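Local coordinates for protein transcriptional repressor of the blcABC operon (Agrobacterium tumefaciens, PDB 3MQ0) that represses transcription of the blcABC operon as an IclR-family, helix-turn-helix DNA-binding factor that is regulated through oligomerization, at the interface of chains A and B. Residues are numbered along the deposited sequence; one frame, centred on the assembly and turned at random. Chains: chain A/B, Transcriptional repressor of the blcABC operon.

Contact 1: the interface of chains A and B. Residues chain A 33, 36-37, 40, 89, 92; chain B 88, 91-92.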
loop_
_atom_site.group_PDB
_atom_site.type_symbol
_atom_site.label_atom_id
_atom_site.label_comp_id
_atom_site.label_asym_id
_atom_site.label_seq_id
_atom_site.Cartn_x
_atom_site.Cartn_y
_atom_site.Cartn_z
ATOM N N VAL A 33 12.740 5.784 -15.027
ATOM C CA VAL A 33 12.591 4.471 -14.395
ATOM C C VAL A 33 13.858 4.098 -13.634
ATOM O O VAL A 33 13.810 3.610 -12.495
ATOM C CB VAL A 33 12.276 3.364 -15.430
ATOM C CG1 VAL A 33 12.366 1.990 -14.771
ATOM C CG2 VAL A 33 10.885 3.561 -16.003
ATOM N N LEU A 36 14.087 6.258 -10.431
ATOM C CA LEU A 36 13.175 5.768 -9.417
ATOM C C LEU A 36 13.660 4.455 -8.809
ATOM O O LEU A 36 13.559 4.254 -7.590
ATOM C CB LEU A 36 11.763 5.621 -9.979
ATOM C CG LEU A 36 11.102 6.947 -10.315
ATOM C CD1 LEU A 36 9.791 6.672 -11.092
ATOM C CD2 LEU A 36 10.835 7.748 -9.035
ATOM N N ASP A 37 14.191 3.567 -9.642
ATOM C CA ASP A 37 14.735 2.305 -9.148
ATOM C C ASP A 37 15.881 2.533 -8.168
ATOM O O ASP A 37 15.930 1.926 -7.102
ATOM C CB ASP A 37 15.238 1.450 -10.313
ATOM C CG ASP A 37 14.106 0.737 -11.060
ATOM O OD1 ASP A 37 12.908 0.958 -10.741
ATOM O OD2 ASP A 37 14.408 -0.043 -11.992
ATOM N N ALA A 40 14.623 4.281 -4.902
ATOM C CA ALA A 40 13.813 3.361 -4.112
ATOM C C ALA A 40 14.677 2.323 -3.400
ATOM O O ALA A 40 14.361 1.913 -2.285
ATOM C CB ALA A 40 12.758 2.670 -4.995
ATOM N N SER A 89 3.843 7.715 -6.820
ATOM C CA SER A 89 3.933 6.275 -7.108
ATOM C C SER A 89 2.893 5.451 -6.367
ATOM O O SER A 89 2.418 4.427 -6.855
ATOM C CB SER A 89 5.323 5.752 -6.721
ATOM O OG SER A 89 6.258 6.048 -7.726
ATOM N N TRP A 92 -0.248 4.866 -8.201
ATOM C CA TRP A 92 -0.189 3.808 -9.204
ATOM C C TRP A 92 -0.251 2.440 -8.543
ATOM O O TRP A 92 -0.912 1.524 -9.051
ATOM C CB TRP A 92 1.087 3.927 -10.030
ATOM C CG TRP A 92 1.188 5.236 -10.724
ATOM C CD1 TRP A 92 0.154 6.066 -11.060
ATOM C CD2 TRP A 92 2.383 5.880 -11.172
ATOM N NE1 TRP A 92 0.637 7.185 -11.685
ATOM C CE2 TRP A 92 2.001 7.096 -11.769
ATOM C CE3 TRP A 92 3.747 5.548 -11.119
ATOM C CZ2 TRP A 92 2.923 7.981 -12.310
ATOM C CZ3 TRP A 92 4.662 6.428 -11.664
ATOM C CH2 TRP A 92 4.246 7.629 -12.254
ATOM N N HIS B 88 5.640 -3.309 -11.272
ATOM C CA HIS B 88 6.907 -2.702 -10.875
ATOM C C HIS B 88 6.704 -1.450 -10.019
ATOM O O HIS B 88 7.568 -1.099 -9.211
ATOM C CB HIS B 88 7.756 -2.366 -12.103
ATOM C CG HIS B 88 9.166 -1.989 -11.776
ATOM N ND1 HIS B 88 10.118 -2.917 -11.405
ATOM C CD2 HIS B 88 9.786 -0.785 -11.758
ATOM C CE1 HIS B 88 11.265 -2.299 -11.173
ATOM N NE2 HIS B 88 11.088 -1.004 -11.381
ATOM N N ARG B 91 7.378 -1.450 -6.289
ATOM C CA ARG B 91 8.729 -1.282 -5.750
ATOM C C ARG B 91 8.923 0.165 -5.313
ATOM O O ARG B 91 9.529 0.438 -4.283
ATOM C CB ARG B 91 9.790 -1.685 -6.787
ATOM N N TRP B 92 8.408 1.094 -6.102
ATOM C CA TRP B 92 8.556 2.509 -5.778
ATOM C C TRP B 92 7.681 2.863 -4.584
ATOM O O TRP B 92 8.122 3.567 -3.674
ATOM C CB TRP B 92 8.196 3.357 -6.991
ATOM C CG TRP B 92 9.039 3.019 -8.176
ATOM C CD1 TRP B 92 10.310 2.540 -8.165
ATOM C CD2 TRP B 92 8.659 3.117 -9.550
ATOM N NE1 TRP B 92 10.755 2.349 -9.446
ATOM C CE2 TRP B 92 9.761 2.700 -10.317
ATOM C CE3 TRP B 92 7.497 3.530 -10.203
ATOM C CZ2 TRP B 92 9.734 2.676 -11.709
ATOM C CZ3 TRP B 92 7.473 3.509 -11.593
ATOM C CH2 TRP B 92 8.580 3.088 -12.327
#
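The indole of B:Trp92 lies across helix 26-41 of the partner subunit, and its ring nitrogen NE1 hydrogen-bonds to carboxylate oxygen OD1 of A:Asp37 at 2.9 Å. That oxygen serves two donors: imidazole NE2 of B:His88 also reaches A:Asp37 OD1, at 2.8 Å and nearly straight (168° at the hydrogen). The histidine comes in on the syn side, somewhat out of the carboxylate plane, the indole N-H almost along the C-O axis. One bond from each ring to this oxygen should help to hold both rings in their orientation, and the paired N-H donors would probably stabilise the negative charge of the carboxylate. Packing is tight over the indole. With CG beside the backbone N (chi1 -68°), A:Leu36 lays CB over the five-membered ring, 3.6 Å from its centroid, and methyl CD1 over the six-membered ring; within chain B, CD2 of B:His88 stands over the opposite face, toward the rim. A:Ser89 OG lies 3.4 Å from CB of B:Trp92, at the root of the indole. Packing is looser toward A:Val33, whose CG1 stands 4.1 Å from rim atom CZ2 of B:Trp92, and between the symmetry-related tryptophans, where CZ3 of A:Trp92 lies 4.1 Å from CZ3 of B:Trp92. The site joins the first helix of one DNA-binding domain to the start of helix 89-98 in the other subunit, near the molecular two-fold.

Contact 2: the interface of chains A and B. Residues chain A 26, 29; chain B 28-29, 32, 65, 68, 72.
A:Leu29 projects from helix 26-41 between two helices of the partner's helix-turn-helix domain, a hydrophobic knob in an interface between IclR-type DNA-binding domains. Its two methyls divide the work. CD2 faces helix 27-41 of chain B, 3.7 Å from CB of B:Ala32 and 3.8 Å from CA of B:Leu29, so that it rests on the helix backbone as well as on a small side chain. CD1 turns to the other wall, 3.7 Å from CD1 of B:Leu65; the two leucines cross at about a right angle. B:Leu65 has CG opposite its backbone N (chi1 176°), which carries its methyl toward the knob from helix 59-71, the recognition helix of the helix-turn-helix. Lower on the same knob, CB of A:Leu29 meets CD1 of B:Leu72 at 3.6 Å. In A:Leu29 a chi1 of -73° places CG opposite the carbonyl carbon and aims the branch between the helices, and a chi2 of -176° turns CD1 and CD2 to opposite walls. Further out, A:Val26, one turn earlier, extends the apolar strip: its backbone CA is 4.0 Å from CB of B:Ala28, while its side chain and that of B:Val68 approach tip to tip, CG1 of A:Val26 lying 4.2 Å from CG1 of B:Val68.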
loop_
_atom_site.group_PDB
_atom_site.type_symbol
_atom_site.label_atom_id
_atom_site.label_comp_id
_atom_site.label_asym_id
_atom_site.label_seq_id
_atom_site.Cartn_x
_atom_site.Cartn_y
_atom_site.Cartn_z
ATOM N N VAL A 26 11.383 10.314 -25.365
ATOM C CA VAL A 26 11.224 8.926 -24.933
ATOM C C VAL A 26 12.428 8.393 -24.118
ATOM O O VAL A 26 12.232 7.688 -23.123
ATOM C CB VAL A 26 10.848 8.000 -26.139
ATOM C CG1 VAL A 26 11.126 6.533 -25.829
ATOM C CG2 VAL A 26 9.372 8.217 -26.507
ATOM N N LEU A 29 12.080 8.525 -20.445
ATOM C CA LEU A 29 11.272 7.513 -19.769
ATOM C C LEU A 29 12.113 6.440 -19.092
ATOM O O LEU A 29 11.917 6.183 -17.918
ATOM C CB LEU A 29 10.280 6.848 -20.729
ATOM C CG LEU A 29 9.090 7.708 -21.147
ATOM C CD1 LEU A 29 8.119 6.908 -22.015
ATOM C CD2 LEU A 29 8.386 8.222 -19.907
ATOM N N ALA B 28 7.431 13.511 -23.066
ATOM C CA ALA B 28 7.114 12.077 -22.995
ATOM C C ALA B 28 6.846 11.621 -21.556
ATOM O O ALA B 28 5.959 10.809 -21.296
ATOM C CB ALA B 28 8.244 11.244 -23.629
ATOM N N LEU B 29 7.597 12.170 -20.616
ATOM C CA LEU B 29 7.369 11.864 -19.215
ATOM C C LEU B 29 6.011 12.395 -18.736
ATOM O O LEU B 29 5.279 11.688 -18.049
ATOM C CB LEU B 29 8.496 12.430 -18.353
ATOM C CG LEU B 29 8.369 12.122 -16.871
ATOM C CD1 LEU B 29 8.210 10.624 -16.628
ATOM C CD2 LEU B 29 9.622 12.667 -16.186
ATOM N N ALA B 32 3.334 10.135 -20.109
ATOM C CA ALA B 32 3.341 8.823 -19.465
ATOM C C ALA B 32 2.690 8.916 -18.088
ATOM O O ALA B 32 1.920 8.051 -17.692
ATOM C CB ALA B 32 4.760 8.302 -19.339
ATOM N N LEU B 65 3.719 5.366 -27.845
ATOM C CA LEU B 65 4.073 5.678 -26.464
ATOM C C LEU B 65 3.557 4.592 -25.534
ATOM O O LEU B 65 4.283 4.134 -24.651
ATOM C CB LEU B 65 3.537 7.050 -26.053
ATOM C CG LEU B 65 3.748 7.475 -24.603
ATOM C CD1 LEU B 65 5.234 7.537 -24.239
ATOM C CD2 LEU B 65 3.085 8.831 -24.447
ATOM N N VAL B 68 5.761 1.554 -25.722
ATOM C CA VAL B 68 7.003 1.754 -25.002
ATOM C C VAL B 68 6.792 1.612 -23.496
ATOM O O VAL B 68 7.596 0.993 -22.816
ATOM C CB VAL B 68 7.641 3.125 -25.332
ATOM C CG1 VAL B 68 8.770 3.442 -24.352
ATOM C CG2 VAL B 68 8.151 3.134 -26.771
ATOM N N LEU B 72 8.604 -0.962 -21.028
ATOM C CA LEU B 72 9.257 -0.470 -19.820
ATOM C C LEU B 72 8.651 -1.101 -18.581
ATOM O O LEU B 72 9.156 -0.923 -17.483
ATOM C CB LEU B 72 9.092 1.047 -19.724
ATOM C CG LEU B 72 10.017 1.879 -20.599
ATOM C CD1 LEU B 72 9.489 3.288 -20.733
ATOM C CD2 LEU B 72 11.400 1.888 -19.985
#

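Contact 3: the interface of chains A and B. Residues chain A 84; chain B 101, 104-105.
Hydroxyl oxygen OG1 of B:Thr105 is gripped by both terminal nitrogens of A:Arg84, with NH1 at 2.9 Å and NH2 at 3.0 Å from it. In this IclR-family repressor the arginine sits on strand 82-85, in the wing of the winged helix-turn-helix domain, and reaches helix 102-110 of the other subunit. The guanidinium comes end-on, with the hydroxyl oxygen near its plane, and the fork is symmetrical: the angles at hydrogen, 143° and 141°, are both bent, as expected when two N-H groups share one acceptor. From CG to NE the arginine chain is extended, which carries its charged end well away from its own strand; it crosses the B:Thr105 side chain at about a right angle. OG1 of B:Thr105 in turn donates to backbone O of B:Asp101 at 3.0 Å, a bond that should orient the hydroxyl so that its oxygen faces the arginine. The same carbonyl oxygen also accepts a hydrogen bond from OG of B:Ser104, at 3.1 Å from the opposite face of its plane. At the start of the helix, carboxylate oxygen OD1 of B:Asp101 accepts the backbone N of B:Ser104, an N-cap arrangement in which the donor stands well above the carboxylate plane.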
loop_
_atom_site.group_PDB
_atom_site.type_symbol
_atom_site.label_atom_id
_atom_site.label_comp_id
_atom_site.label_asym_id
_atom_site.label_seq_id
_atom_site.Cartn_x
_atom_site.Cartn_y
_atom_site.Cartn_z
ATOM N N ARG A 84 14.058 11.718 -2.483
ATOM C CA ARG A 84 13.451 10.488 -2.024
ATOM C C ARG A 84 12.294 10.215 -2.963
ATOM O O ARG A 84 11.946 11.065 -3.779
ATOM C CB ARG A 84 12.957 10.653 -0.588
ATOM C CG ARG A 84 12.048 11.850 -0.390
ATOM C CD ARG A 84 11.769 12.134 1.094
ATOM N NE ARG A 84 10.617 13.024 1.235
ATOM C CZ ARG A 84 10.099 13.422 2.392
ATOM N NH1 ARG A 84 10.635 13.018 3.542
ATOM N NH2 ARG A 84 9.043 14.230 2.396
ATOM N N ASP B 101 9.725 9.641 6.707
ATOM C CA ASP B 101 10.196 10.224 7.960
ATOM C C ASP B 101 9.375 11.480 8.214
ATOM O O ASP B 101 9.658 12.535 7.657
ATOM C CB ASP B 101 11.674 10.582 7.845
ATOM C CG ASP B 101 12.280 11.046 9.169
ATOM O OD1 ASP B 101 11.558 11.630 10.009
ATOM O OD2 ASP B 101 13.495 10.828 9.365
ATOM N N SER B 104 11.211 14.860 9.545
ATOM C CA SER B 104 11.969 15.647 8.572
ATOM C C SER B 104 11.028 16.289 7.531
ATOM O O SER B 104 11.263 17.404 7.090
ATOM C CB SER B 104 13.062 14.813 7.890
ATOM O OG SER B 104 12.508 13.721 7.181
ATOM N N THR B 105 9.962 15.584 7.160
ATOM C CA THR B 105 8.953 16.135 6.255
ATOM C C THR B 105 8.307 17.387 6.864
ATOM O O THR B 105 8.166 18.420 6.213
ATOM C CB THR B 105 7.864 15.079 5.951
ATOM O OG1 THR B 105 8.474 13.951 5.306
ATOM C CG2 THR B 105 6.771 15.654 5.054
#

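Contact 1 lies between the other two, about 15 Å from contact 2 and 17 Å from contact 3, measured between the centres of their C-alpha atoms; contacts 2 and 3 are some 28 Å apart. Helix 26-41 of chain A supplies residues to both contact 1 and contact 2, tying the DNA-binding domains together along its length. Contact 3 extends the association from strand 82-85 of chain A to helix 102-110 of chain B, in the C-terminal part of the protein. With each contact repeated by the two-fold, the dimer could couple changes in the effector-binding part to the placement of the DNA-reading helices.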